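Side-chain contacts in AgaA (Rhizobium radiobacter, PDB 6HLX), which binds the opine agropinic acid as the periplasmic substrate-binding protein of an ABC importer: residues I285-G290 and A435-A440; E250-P255 and Q259-A264; L4-S9 and L478-T483; L380-D385 and L389-Y394; A141-K146 and P151-V156. All coordinates share one frame; numbering follows the deposited sequence.

Contact 1: I285-G290 and A435-A440; sequences IAIPKG and AFVDRA. With EDO (1,2-ethanediol), chain B; ACT (acetate ion), chain J.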
# COMPACT_ATOMS: atom_id res chain seq x y z
N ILE A 285 9.56 6.51 -14.86
CA ILE A 285 9.03 6.51 -13.49
C ILE A 285 7.56 6.11 -13.59
O ILE A 285 6.86 6.50 -14.53
CB ILE A 285 9.21 7.89 -12.78
CG1 ILE A 285 10.67 8.44 -12.91
CG2 ILE A 285 8.79 7.80 -11.30
CD1 ILE A 285 11.78 7.54 -12.29
N ALA A 286 7.09 5.30 -12.64
CA ALA A 286 5.70 4.85 -12.65
C ALA A 286 4.73 5.92 -12.12
O ALA A 286 4.16 5.77 -11.04
CB ALA A 286 5.53 3.55 -11.88
N ILE A 287 4.54 6.99 -12.91
CA ILE A 287 3.59 8.04 -12.54
C ILE A 287 2.34 7.84 -13.40
O ILE A 287 2.43 7.89 -14.63
CB ILE A 287 4.22 9.46 -12.65
CG1 ILE A 287 5.39 9.59 -11.64
CG2 ILE A 287 3.13 10.53 -12.37
CD1 ILE A 287 6.17 10.81 -11.76
N PRO A 288 1.15 7.60 -12.81
CA PRO A 288 -0.03 7.42 -13.66
C PRO A 288 -0.43 8.71 -14.36
O PRO A 288 -0.14 9.81 -13.87
CB PRO A 288 -1.15 7.01 -12.68
CG PRO A 288 -0.43 6.65 -11.39
CD PRO A 288 0.82 7.49 -11.37
N LYS A 289 -1.14 8.57 -15.48
CA LYS A 289 -1.75 9.68 -16.20
C LYS A 289 -2.62 10.44 -15.19
O LYS A 289 -3.30 9.81 -14.38
CB LYS A 289 -2.63 9.17 -17.35
CG LYS A 289 -2.85 10.22 -18.43
CD LYS A 289 -3.76 9.73 -19.55
CE LYS A 289 -3.96 10.76 -20.65
NZ LYS A 289 -4.81 11.90 -20.21
N GLY A 290 -2.54 11.77 -15.20
CA GLY A 290 -3.32 12.60 -14.29
C GLY A 290 -2.56 13.05 -13.06
O GLY A 290 -3.04 13.93 -12.35
N ALA A 435 10.81 18.61 -12.59
CA ALA A 435 12.25 18.65 -12.31
C ALA A 435 12.64 17.44 -11.44
O ALA A 435 13.71 16.85 -11.65
CB ALA A 435 12.62 19.95 -11.61
N PHE A 436 11.76 17.03 -10.51
CA PHE A 436 12.00 15.86 -9.65
C PHE A 436 12.16 14.61 -10.55
O PHE A 436 13.08 13.82 -10.34
CB PHE A 436 10.84 15.65 -8.65
CG PHE A 436 10.75 14.21 -8.18
CD1 PHE A 436 11.59 13.74 -7.18
CD2 PHE A 436 9.91 13.30 -8.81
CE1 PHE A 436 11.58 12.39 -6.80
CE2 PHE A 436 9.91 11.95 -8.45
CZ PHE A 436 10.73 11.51 -7.43
N VAL A 437 11.27 14.46 -11.55
CA VAL A 437 11.26 13.28 -12.43
C VAL A 437 12.62 13.11 -13.16
O VAL A 437 13.16 12.01 -13.22
CB VAL A 437 10.06 13.29 -13.40
CG1 VAL A 437 10.31 12.37 -14.57
CG2 VAL A 437 8.77 12.90 -12.67
N ASP A 438 13.20 14.22 -13.66
CA ASP A 438 14.52 14.17 -14.32
C ASP A 438 15.58 13.59 -13.37
O ASP A 438 16.36 12.72 -13.78
CB ASP A 438 14.94 15.59 -14.74
CG ASP A 438 14.09 16.19 -15.85
OD1 ASP A 438 13.25 15.46 -16.42
OD2 ASP A 438 14.30 17.38 -16.18
N ARG A 439 15.60 14.07 -12.11
CA ARG A 439 16.57 13.59 -11.13
C ARG A 439 16.27 12.14 -10.70
O ARG A 439 17.21 11.36 -10.49
CB ARG A 439 16.64 14.52 -9.91
CG ARG A 439 17.72 14.10 -8.92
CD ARG A 439 18.84 15.08 -8.88
NE ARG A 439 19.90 14.67 -7.97
CZ ARG A 439 21.18 14.55 -8.33
NH1 ARG A 439 22.10 14.20 -7.44
NH2 ARG A 439 21.54 14.77 -9.59
N ALA A 440 14.98 11.78 -10.60
CA ALA A 440 14.57 10.41 -10.25
C ALA A 440 15.05 9.42 -11.34
O ALA A 440 15.41 8.29 -11.02
CB ALA A 440 13.05 10.34 -10.13
C1 EDO B . -1.49 3.95 -15.05
O1 EDO B . -2.42 3.12 -14.38
C2 EDO B . -2.25 5.11 -15.73
O2 EDO B . -1.33 5.89 -16.45
C ACT J . 25.08 14.34 -9.15
O ACT J . 24.56 14.35 -10.30
OXT ACT J . 25.39 13.31 -8.50
CH3 ACT J . 25.36 15.71 -8.48
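Ile-285 and Val-437 mark the closest approach of the two backbones, with their CA atoms 7.2 Å apart. Residues 285-290 follow strand 280-281 as an irregular loop, whereas 435-440 is a stretch of helix 426-443. The loop turns sharply at Ala-286, the centre of an inverse gamma turn closed by a weak bond from Ile-287 N to Ile-285 O. Ile-285 and Ile-287, on the two flanks of that turn, both send their CB toward the helix. The helix answers with Val-437 and Ala-440, one turn apart on its surface. Such loop-on-helix packing, buried and purely apolar, belongs to the alpha/beta lobe of this family 5 solute-binding protein, where the mixed sheet containing strands 280-281 and 446-451 lies beside the loop; Tyr-448 of strand 446-451 touches Ile-285. At one end of the contact Ile-285 lays CD1 against the methyl of Ala-440, with CD1 3.8 Å from its CB. At the other, Ile-287 extends CG1 anti to its carbonyl carbon and carries CD1 outward (chi2 172°), meeting Val-437 tip to tip. There CD1 of Ile-287 is 3.5 Å from CG2 of Val-437, tighter than ordinary methyl packing. Away from this patch, Arg-439 NH2 gives a nearly straight bond (175°) at 3.1 Å to atom O of an acetate, probably from the crystallisation liquor, while its NE pairs with Asp-410.

Contact 2: E250-P255 and Q259-A264; sequences EPFSKP and QAIAYA
Pro-255 and Gln-259 are joined by an i to i+4 backbone bond in the first turn of helix 255-264: Gln-259 N donates to Pro-255 O at 2.9 Å, with an N-H...O angle of 164°. This is a helix N-terminus, with Lys-254 at the N-cap position and Pro-255 in a first-turn position, where the missing N-H of proline costs no helical bond. Pro-255 has the most surface covered here, yet its ring makes no close side-chain contact with 259-264; the carbonyl does the touching. Gln-259 folds its chain back toward the start of the helix. With CG beside the backbone N (chi1 -70°), that carbon comes within 3.3 Å of Pro-255 O, the same oxygen that receives the amide. Its polar end looks elsewhere, since NE2 bonds to Tyr-301 OH. Ile-261 supplies the apolar half; it faces the short 3-10 segment 250-253 and also touches Leu-243 and Phe-245 of strand 240-245. The side chains of Phe-252 and Ile-261 run at about a right angle to each other. Ile-261 is extended at chi2 (168°), which puts its terminal methyl CD1 3.7 Å from CE1 of the Phe-252 ring.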
# COMPACT_ATOMS: atom_id res chain seq x y z
N GLU A 250 27.00 -2.41 -1.82
CA GLU A 250 27.89 -1.55 -2.61
C GLU A 250 27.48 -1.40 -4.12
O GLU A 250 27.29 -0.24 -4.51
CB GLU A 250 29.36 -1.95 -2.46
CG GLU A 250 30.29 -0.90 -3.05
CD GLU A 250 31.70 -0.81 -2.49
OE1 GLU A 250 32.08 -1.68 -1.67
OE2 GLU A 250 32.42 0.14 -2.87
N PRO A 251 27.30 -2.45 -4.95
CA PRO A 251 26.88 -2.20 -6.36
C PRO A 251 25.60 -1.35 -6.49
O PRO A 251 25.51 -0.50 -7.38
CB PRO A 251 26.66 -3.62 -6.91
CG PRO A 251 27.58 -4.47 -6.10
CD PRO A 251 27.51 -3.89 -4.72
N PHE A 252 24.65 -1.52 -5.56
CA PHE A 252 23.37 -0.80 -5.59
C PHE A 252 23.43 0.64 -5.07
O PHE A 252 22.41 1.31 -5.03
CB PHE A 252 22.29 -1.60 -4.84
CG PHE A 252 21.95 -2.91 -5.50
CD1 PHE A 252 22.19 -3.12 -6.85
CD2 PHE A 252 21.31 -3.91 -4.78
CE1 PHE A 252 21.88 -4.34 -7.45
CE2 PHE A 252 20.97 -5.12 -5.39
CZ PHE A 252 21.24 -5.32 -6.72
N SER A 253 24.62 1.10 -4.65
CA SER A 253 24.79 2.49 -4.23
C SER A 253 25.07 3.32 -5.48
O SER A 253 25.16 4.55 -5.40
CB SER A 253 25.97 2.62 -3.27
OG SER A 253 27.21 2.41 -3.93
N LYS A 254 25.26 2.65 -6.64
CA LYS A 254 25.65 3.29 -7.90
C LYS A 254 24.50 3.48 -8.88
O LYS A 254 23.95 2.49 -9.36
CB LYS A 254 26.81 2.52 -8.57
CG LYS A 254 28.05 2.44 -7.68
CD LYS A 254 29.07 1.46 -8.20
CE LYS A 254 30.21 1.24 -7.22
NZ LYS A 254 30.98 2.48 -6.95
N PRO A 255 24.17 4.74 -9.26
CA PRO A 255 23.11 4.94 -10.28
C PRO A 255 23.34 4.14 -11.58
O PRO A 255 22.36 3.68 -12.17
CB PRO A 255 23.15 6.46 -10.53
CG PRO A 255 23.61 7.01 -9.20
CD PRO A 255 24.70 6.04 -8.79
N GLN A 259 20.58 1.68 -13.21
CA GLN A 259 20.20 1.92 -14.61
C GLN A 259 20.52 0.70 -15.47
O GLN A 259 19.69 0.36 -16.32
CB GLN A 259 20.88 3.17 -15.20
CG GLN A 259 20.37 4.49 -14.63
CD GLN A 259 20.36 5.62 -15.66
OE1 GLN A 259 20.69 5.44 -16.82
NE2 GLN A 259 19.93 6.80 -15.26
N ALA A 260 21.69 0.03 -15.26
CA ALA A 260 22.03 -1.19 -16.03
C ALA A 260 20.90 -2.22 -15.90
O ALA A 260 20.48 -2.79 -16.90
CB ALA A 260 23.35 -1.79 -15.57
N ILE A 261 20.38 -2.42 -14.68
CA ILE A 261 19.27 -3.34 -14.41
C ILE A 261 17.99 -2.90 -15.16
O ILE A 261 17.34 -3.74 -15.76
CB ILE A 261 19.08 -3.51 -12.90
CG1 ILE A 261 20.28 -4.31 -12.34
CG2 ILE A 261 17.75 -4.23 -12.60
CD1 ILE A 261 20.39 -4.32 -10.84
N ALA A 262 17.70 -1.58 -15.17
CA ALA A 262 16.55 -1.03 -15.91
C ALA A 262 16.69 -1.30 -17.43
O ALA A 262 15.68 -1.56 -18.10
CB ALA A 262 16.43 0.46 -15.66
N TYR A 263 17.93 -1.28 -17.98
CA TYR A 263 18.16 -1.55 -19.41
C TYR A 263 18.19 -3.05 -19.74
O TYR A 263 17.96 -3.44 -20.89
CB TYR A 263 19.50 -0.91 -19.88
CG TYR A 263 19.41 0.58 -20.16
CD1 TYR A 263 18.76 1.06 -21.30
CD2 TYR A 263 20.01 1.51 -19.31
CE1 TYR A 263 18.70 2.43 -21.57
CE2 TYR A 263 19.95 2.88 -19.57
CZ TYR A 263 19.29 3.34 -20.70
OH TYR A 263 19.20 4.68 -20.97
N ALA A 264 18.56 -3.89 -18.75
CA ALA A 264 18.74 -5.33 -18.97
C ALA A 264 17.49 -6.17 -18.87
O ALA A 264 17.47 -7.29 -19.40
CB ALA A 264 19.78 -5.88 -18.00

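Contact 3: L4-S9 and L478-T483; sequences LYFGLS and LSIENT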
# COMPACT_ATOMS: atom_id res chain seq x y z
N LEU A 4 -21.08 -12.58 4.95
CA LEU A 4 -20.28 -12.69 3.74
C LEU A 4 -18.95 -13.35 4.10
O LEU A 4 -18.35 -13.01 5.12
CB LEU A 4 -20.07 -11.30 3.13
CG LEU A 4 -19.37 -11.26 1.75
CD1 LEU A 4 -19.95 -10.18 0.88
CD2 LEU A 4 -17.87 -11.09 1.90
N TYR A 5 -18.51 -14.31 3.27
CA TYR A 5 -17.22 -14.97 3.46
C TYR A 5 -16.29 -14.37 2.40
O TYR A 5 -16.61 -14.41 1.19
CB TYR A 5 -17.34 -16.49 3.27
CG TYR A 5 -18.22 -17.21 4.28
CD1 TYR A 5 -18.57 -16.62 5.49
CD2 TYR A 5 -18.67 -18.51 4.04
CE1 TYR A 5 -19.40 -17.27 6.41
CE2 TYR A 5 -19.46 -19.19 4.97
CZ TYR A 5 -19.79 -18.58 6.17
OH TYR A 5 -20.56 -19.25 7.09
N PHE A 6 -15.17 -13.82 2.86
CA PHE A 6 -14.22 -13.09 2.02
C PHE A 6 -12.89 -13.86 2.03
O PHE A 6 -12.25 -13.98 3.07
CB PHE A 6 -14.03 -11.70 2.61
CG PHE A 6 -13.36 -10.64 1.76
CD1 PHE A 6 -12.03 -10.79 1.35
CD2 PHE A 6 -14.04 -9.48 1.40
CE1 PHE A 6 -11.40 -9.79 0.59
CE2 PHE A 6 -13.40 -8.47 0.67
CZ PHE A 6 -12.10 -8.63 0.26
N GLY A 7 -12.49 -14.36 0.87
CA GLY A 7 -11.27 -15.12 0.73
C GLY A 7 -10.08 -14.20 0.54
O GLY A 7 -9.91 -13.62 -0.54
N LEU A 8 -9.26 -14.05 1.59
CA LEU A 8 -8.04 -13.22 1.52
C LEU A 8 -6.86 -14.04 0.98
O LEU A 8 -6.76 -15.25 1.21
CB LEU A 8 -7.64 -12.72 2.93
CG LEU A 8 -8.50 -11.69 3.64
CD1 LEU A 8 -7.96 -11.50 5.07
CD2 LEU A 8 -8.54 -10.35 2.88
N SER A 9 -5.88 -13.34 0.35
CA SER A 9 -4.69 -13.98 -0.22
C SER A 9 -3.67 -14.41 0.83
O SER A 9 -2.65 -15.00 0.48
CB SER A 9 -4.03 -13.08 -1.26
OG SER A 9 -3.55 -11.91 -0.64
N LEU A 478 -12.32 -0.93 2.53
CA LEU A 478 -13.22 0.11 3.06
C LEU A 478 -14.65 -0.06 2.53
O LEU A 478 -15.62 0.22 3.25
CB LEU A 478 -12.74 1.50 2.61
CG LEU A 478 -11.62 2.11 3.44
CD1 LEU A 478 -10.95 3.29 2.68
CD2 LEU A 478 -12.17 2.60 4.78
N SER A 479 -14.79 -0.50 1.27
CA SER A 479 -16.11 -0.62 0.63
C SER A 479 -16.99 -1.75 1.23
O SER A 479 -18.16 -1.86 0.85
CB SER A 479 -15.96 -0.76 -0.89
OG SER A 479 -15.56 -2.08 -1.24
N ILE A 480 -16.44 -2.57 2.15
CA ILE A 480 -17.25 -3.64 2.78
C ILE A 480 -18.46 -3.06 3.53
O ILE A 480 -19.45 -3.75 3.73
CB ILE A 480 -16.37 -4.57 3.69
CG1 ILE A 480 -17.06 -5.96 3.96
CG2 ILE A 480 -15.94 -3.87 4.99
CD1 ILE A 480 -17.03 -6.94 2.73
N GLU A 481 -18.38 -1.79 3.96
CA GLU A 481 -19.51 -1.18 4.68
C GLU A 481 -20.73 -0.96 3.77
O GLU A 481 -21.82 -0.69 4.28
CB GLU A 481 -19.11 0.12 5.36
CG GLU A 481 -18.80 1.28 4.42
CD GLU A 481 -18.55 2.60 5.12
OE1 GLU A 481 -18.67 2.64 6.36
OE2 GLU A 481 -18.24 3.60 4.44
N ASN A 482 -20.53 -0.99 2.45
CA ASN A 482 -21.61 -0.79 1.46
C ASN A 482 -22.03 -2.10 0.81
O ASN A 482 -22.93 -2.11 -0.03
CB ASN A 482 -21.08 0.10 0.34
CG ASN A 482 -20.60 1.45 0.80
OD1 ASN A 482 -21.19 2.07 1.69
ND2 ASN A 482 -19.54 1.93 0.17
N THR A 483 -21.30 -3.17 1.10
CA THR A 483 -21.52 -4.46 0.45
C THR A 483 -22.81 -5.12 0.95
O THR A 483 -23.11 -5.06 2.14
CB THR A 483 -20.27 -5.33 0.62
OG1 THR A 483 -19.14 -4.57 0.13
CG2 THR A 483 -20.38 -6.67 -0.13
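Leu-4 has CG anti to the backbone N (chi1 -173°), which carries its two methyls off strand 3-8 toward Thr-483 and Ile-480. Thr-483 is turned to match, OG1 lying beside its own N and CG2 anti to it (chi1 -53°), so that the methyl is left for Leu-4 and the hydroxyl for the backbone. The setting is a central strand of a mixed sheet, here covered by the 3-10 segment that runs through 478-481 near the chain's C-terminal end, a closure of residues far apart in sequence. The side chains of Leu-4 and Thr-483 meet at about a right angle, with Leu-4 CD1 3.7 Å from Thr-483 CG2. The CD1 of Ile-480 rests against both Leu-4 and Phe-6. That methyl stands near the plane of the Phe-6 ring, at its edge, 4.1 Å from CD2, and is 4.3 Å from CD2 of Leu-4. Val-191 and Tyr-193 of the adjacent strand 190-195 also touch Ile-480. Next to Leu-4, the backbone N of Tyr-5 bonds to OD2 of Asp-212, a zinc ligand. Within the turn, Ser-479 O takes Asn-482 N and Thr-483 OG1 from opposite faces of its carbonyl plane; OG1 donates at 3.0 Å from 40° above that plane.

Contact 4: L380-D385 and L389-Y394; sequences LGEITD and LSNYYY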
# COMPACT_ATOMS: atom_id res chain seq x y z
N LEU A 380 2.17 0.66 -4.99
CA LEU A 380 1.46 1.80 -5.60
C LEU A 380 1.66 3.00 -4.71
O LEU A 380 2.23 2.86 -3.61
CB LEU A 380 -0.05 1.47 -5.73
CG LEU A 380 -0.70 0.59 -4.66
CD1 LEU A 380 -0.75 1.28 -3.28
CD2 LEU A 380 -2.13 0.21 -5.08
N GLY A 381 1.27 4.18 -5.19
CA GLY A 381 1.36 5.37 -4.36
C GLY A 381 0.36 5.20 -3.22
O GLY A 381 -0.78 4.75 -3.43
N GLU A 382 0.80 5.48 -2.00
CA GLU A 382 -0.05 5.24 -0.81
C GLU A 382 -1.14 6.29 -0.60
O GLU A 382 -2.05 6.09 0.20
CB GLU A 382 0.81 5.08 0.44
CG GLU A 382 1.78 3.89 0.36
CD GLU A 382 1.16 2.50 0.48
OE1 GLU A 382 -0.08 2.37 0.67
OE2 GLU A 382 1.94 1.53 0.36
N ILE A 383 -1.04 7.40 -1.31
CA ILE A 383 -2.01 8.49 -1.31
C ILE A 383 -2.23 8.93 -2.77
O ILE A 383 -1.39 8.62 -3.62
CB ILE A 383 -1.56 9.70 -0.44
CG1 ILE A 383 -0.22 10.30 -0.93
CG2 ILE A 383 -1.53 9.30 1.07
CD1 ILE A 383 0.05 11.71 -0.38
N THR A 384 -3.32 9.63 -3.04
CA THR A 384 -3.60 10.06 -4.40
C THR A 384 -3.17 11.52 -4.66
O THR A 384 -3.71 12.16 -5.55
CB THR A 384 -5.06 9.83 -4.77
OG1 THR A 384 -5.85 10.59 -3.87
CG2 THR A 384 -5.44 8.36 -4.70
N ASP A 385 -2.24 12.05 -3.87
CA ASP A 385 -1.64 13.35 -4.12
C ASP A 385 -0.25 13.02 -4.69
O ASP A 385 0.33 11.97 -4.35
CB ASP A 385 -1.49 14.18 -2.83
CG ASP A 385 -0.79 15.51 -3.09
OD1 ASP A 385 -1.44 16.43 -3.62
OD2 ASP A 385 0.43 15.59 -2.84
N LEU A 389 5.14 10.29 -3.89
CA LEU A 389 6.56 10.13 -4.23
C LEU A 389 7.49 10.22 -3.03
O LEU A 389 8.55 9.57 -3.04
CB LEU A 389 6.95 11.17 -5.30
CG LEU A 389 6.27 10.96 -6.67
CD1 LEU A 389 6.34 12.25 -7.54
CD2 LEU A 389 6.88 9.73 -7.40
N SER A 390 7.16 11.05 -2.00
CA SER A 390 8.08 11.19 -0.85
C SER A 390 8.27 9.86 -0.13
O SER A 390 9.37 9.55 0.31
CB SER A 390 7.55 12.21 0.15
OG SER A 390 7.87 13.52 -0.27
N ASN A 391 7.19 9.08 -0.04
CA ASN A 391 7.23 7.78 0.62
C ASN A 391 8.25 6.83 -0.06
O ASN A 391 8.90 6.05 0.62
CB ASN A 391 5.83 7.19 0.66
CG ASN A 391 5.74 5.83 1.31
OD1 ASN A 391 6.28 5.58 2.41
ND2 ASN A 391 5.07 4.94 0.62
N TYR A 392 8.42 6.98 -1.39
CA TYR A 392 9.36 6.19 -2.19
C TYR A 392 10.77 6.77 -2.25
O TYR A 392 11.74 6.01 -2.28
CB TYR A 392 8.81 6.07 -3.65
CG TYR A 392 7.72 5.04 -3.75
CD1 TYR A 392 6.42 5.30 -3.29
CD2 TYR A 392 7.98 3.78 -4.29
CE1 TYR A 392 5.44 4.32 -3.31
CE2 TYR A 392 6.99 2.80 -4.34
CZ TYR A 392 5.72 3.07 -3.85
OH TYR A 392 4.78 2.07 -3.83
N TYR A 393 10.89 8.11 -2.35
CA TYR A 393 12.17 8.78 -2.66
C TYR A 393 12.85 9.59 -1.58
O TYR A 393 14.06 9.84 -1.69
CB TYR A 393 11.94 9.72 -3.87
CG TYR A 393 11.77 8.97 -5.17
CD1 TYR A 393 10.52 8.49 -5.56
CD2 TYR A 393 12.85 8.73 -6.02
CE1 TYR A 393 10.36 7.76 -6.74
CE2 TYR A 393 12.70 8.03 -7.21
CZ TYR A 393 11.45 7.54 -7.56
OH TYR A 393 11.28 6.84 -8.73
N TYR A 394 12.10 10.11 -0.60
CA TYR A 394 12.69 11.02 0.39
C TYR A 394 13.71 10.30 1.29
O TYR A 394 13.61 9.10 1.51
CB TYR A 394 11.58 11.60 1.28
CG TYR A 394 11.97 12.90 1.95
CD1 TYR A 394 11.95 14.10 1.24
CD2 TYR A 394 12.39 12.93 3.27
CE1 TYR A 394 12.33 15.30 1.84
CE2 TYR A 394 12.78 14.12 3.88
CZ TYR A 394 12.71 15.31 3.17
OH TYR A 394 13.06 16.51 3.75
O HOH W 1 3.47 6.37 -1.43
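Tyr-392 and Leu-380 meet hydroxyl to carbonyl: the phenol points back from helix 388-393 and donates from OH to Leu-380 O at 2.7 Å. The acceptor lies near the plane of the ring, at its edge, but the hydroxyl approaches from above the carbonyl plane, 56° out of it and not on a lone pair. The chi1 of -78° sets CG beside the backbone N and sends the ring across to the loop, where Gly-381 CA lies obliquely to it. Ser-379 OG is a second partner of the hydroxyl, which is therefore gripped by the end of strand 374-379 and the loop after it. One residue earlier, Asn-391 reaches toward Glu-382 with CG anti to its backbone N. Their carboxylate and amide planes stand 70° apart, and the touching atoms are Glu-382 CG and Asn-391 ND2, 3.5 Å from each other. The amide thus meets the aliphatic stem of Glu-382; a water links it to the backbone, accepting from Glu-382 N at 2.9 Å and from Asn-391 ND2 at 3.0 Å. The carboxylate itself pairs with Arg-26 through OE1. This strand-loop-helix connection borders the ligand pocket, the Glu-382 side chain being about 4 Å from bound agropinic acid, nearest atoms.

Contact 5: A141-K146 and P151-V156; sequences AAWLAK and PNAAPV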
# COMPACT_ATOMS: atom_id res chain seq x y z
N ALA A 141 -7.13 5.91 23.64
CA ALA A 141 -5.95 6.19 24.47
C ALA A 141 -5.86 5.21 25.66
O ALA A 141 -4.78 4.70 25.95
CB ALA A 141 -6.00 7.62 24.98
N ALA A 142 -7.00 4.93 26.32
CA ALA A 142 -7.05 4.02 27.49
C ALA A 142 -6.75 2.59 27.05
O ALA A 142 -6.15 1.81 27.81
CB ALA A 142 -8.42 4.08 28.15
N TRP A 143 -7.16 2.22 25.80
CA TRP A 143 -6.90 0.89 25.27
C TRP A 143 -5.40 0.74 25.01
O TRP A 143 -4.84 -0.30 25.36
CB TRP A 143 -7.70 0.62 23.98
CG TRP A 143 -7.53 -0.77 23.44
CD1 TRP A 143 -8.30 -1.86 23.72
CD2 TRP A 143 -6.52 -1.21 22.54
NE1 TRP A 143 -7.86 -2.95 23.00
CE2 TRP A 143 -6.76 -2.58 22.27
CE3 TRP A 143 -5.45 -0.57 21.88
CZ2 TRP A 143 -5.92 -3.34 21.45
CZ3 TRP A 143 -4.61 -1.32 21.07
CH2 TRP A 143 -4.85 -2.69 20.86
N LEU A 144 -4.75 1.78 24.41
CA LEU A 144 -3.31 1.76 24.14
C LEU A 144 -2.50 1.64 25.43
O LEU A 144 -1.53 0.89 25.46
CB LEU A 144 -2.86 3.04 23.41
CG LEU A 144 -3.10 3.10 21.90
CD1 LEU A 144 -2.79 4.50 21.36
CD2 LEU A 144 -2.27 2.05 21.16
N ALA A 145 -2.89 2.38 26.49
CA ALA A 145 -2.20 2.36 27.79
C ALA A 145 -2.22 0.96 28.40
O ALA A 145 -1.20 0.50 28.90
CB ALA A 145 -2.85 3.36 28.74
N LYS A 146 -3.38 0.29 28.35
CA LYS A 146 -3.54 -1.05 28.91
C LYS A 146 -2.84 -2.13 28.07
O LYS A 146 -2.34 -3.11 28.63
CB LYS A 146 -5.03 -1.38 29.09
CG LYS A 146 -5.30 -2.65 29.87
CD LYS A 146 -6.78 -2.95 29.98
CE LYS A 146 -7.01 -4.32 30.58
NZ LYS A 146 -7.85 -5.16 29.70
N PRO A 151 1.02 -7.51 22.17
CA PRO A 151 0.96 -7.35 20.71
C PRO A 151 -0.17 -8.13 20.03
O PRO A 151 -0.44 -7.91 18.84
CB PRO A 151 2.35 -7.80 20.23
CG PRO A 151 3.18 -7.99 21.48
CD PRO A 151 2.21 -8.28 22.58
N ASN A 152 -0.83 -9.03 20.78
CA ASN A 152 -1.93 -9.85 20.27
C ASN A 152 -3.28 -9.49 20.94
O ASN A 152 -4.20 -10.30 20.90
CB ASN A 152 -1.62 -11.35 20.43
CG ASN A 152 -0.28 -11.80 19.86
OD1 ASN A 152 0.43 -12.61 20.47
ND2 ASN A 152 0.10 -11.29 18.69
N ALA A 153 -3.39 -8.27 21.54
CA ALA A 153 -4.63 -7.82 22.20
C ALA A 153 -5.76 -7.67 21.16
O ALA A 153 -5.48 -7.27 20.03
CB ALA A 153 -4.40 -6.51 22.93
N ALA A 154 -7.00 -8.06 21.52
CA ALA A 154 -8.14 -7.99 20.60
C ALA A 154 -8.39 -6.52 20.18
O ALA A 154 -8.49 -5.65 21.04
CB ALA A 154 -9.39 -8.57 21.24
N PRO A 155 -8.46 -6.25 18.88
CA PRO A 155 -8.63 -4.85 18.43
C PRO A 155 -9.92 -4.17 18.89
O PRO A 155 -11.00 -4.80 18.96
CB PRO A 155 -8.66 -4.98 16.91
CG PRO A 155 -7.89 -6.22 16.62
CD PRO A 155 -8.28 -7.16 17.72
N VAL A 156 -9.79 -2.88 19.21
CA VAL A 156 -10.92 -2.01 19.55
C VAL A 156 -10.81 -0.80 18.62
O VAL A 156 -9.78 -0.12 18.63
CB VAL A 156 -11.00 -1.61 21.04
CG1 VAL A 156 -12.09 -0.54 21.25
CG2 VAL A 156 -11.29 -2.83 21.92
O HOH W 2 -8.91 -5.68 23.73
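Trp-143 carries the helix side of this contact by itself, reaching across to Ala-153, Ala-154 and Val-156. Its first torsion swings CG away from the backbone N, and with chi2 at 91° the indole stands across the CA-CB-CG plane, one face to Val-156 and its N-H edge to Ala-154. Val-156 covers that face at the pyrrole end: its CB is 4.1 Å from the centroid of the five-membered ring and 25° off the ring normal, a CH-pi contact. The valine places CG2 anti to its carbonyl carbon, and this methyl sits 3.6 Å from Trp-143 CD1. At the benzo end, the CB of Ala-153 comes in obliquely to CZ2 of Trp-143, at 3.8 Å. The one polar atom of the indole works at the edge. Its NE1 makes only a weak bond to Ala-154 O, long at 3.4 Å and bent to 129°. A water in the ring plane does better: it accepts from Trp-143 NE1 at 3.0 Å and donates to Ala-154 O at 2.7 Å, so the carbonyl and the indole N-H are bridged at a surface site. The helix 141-146 rests another flank on helix 79-90 through Ala-141 and Leu-144, while the returning loop puts Ala-154 and Pro-155 against Phe-163 as the chain runs into strand 161-167.

Overall arrangement
Contacts 1 to 4 are buried, while contact 5 lies at the surface. Contacts 1 and 4 are direct neighbours, helix 388-393 packing on helix 426-443 where Tyr-393 meets Phe-436 and Ala-440; contact 2 stands about 19 Å from contact 1, centre to centre, on the same side of the chain's centre. Contacts 3 and 5 lie on the opposite side. Chemistry varies with place: contacts 1 and 3 join remote parts of the chain by aliphatic and aromatic packing alone, whereas the three short-range closures mix packing with bonds. Contact 2 relies on a helix backbone bond, contact 4 on a phenol bond and a water bridge, close to the bound agropinic acid, and contact 5 on a water-bridged indole.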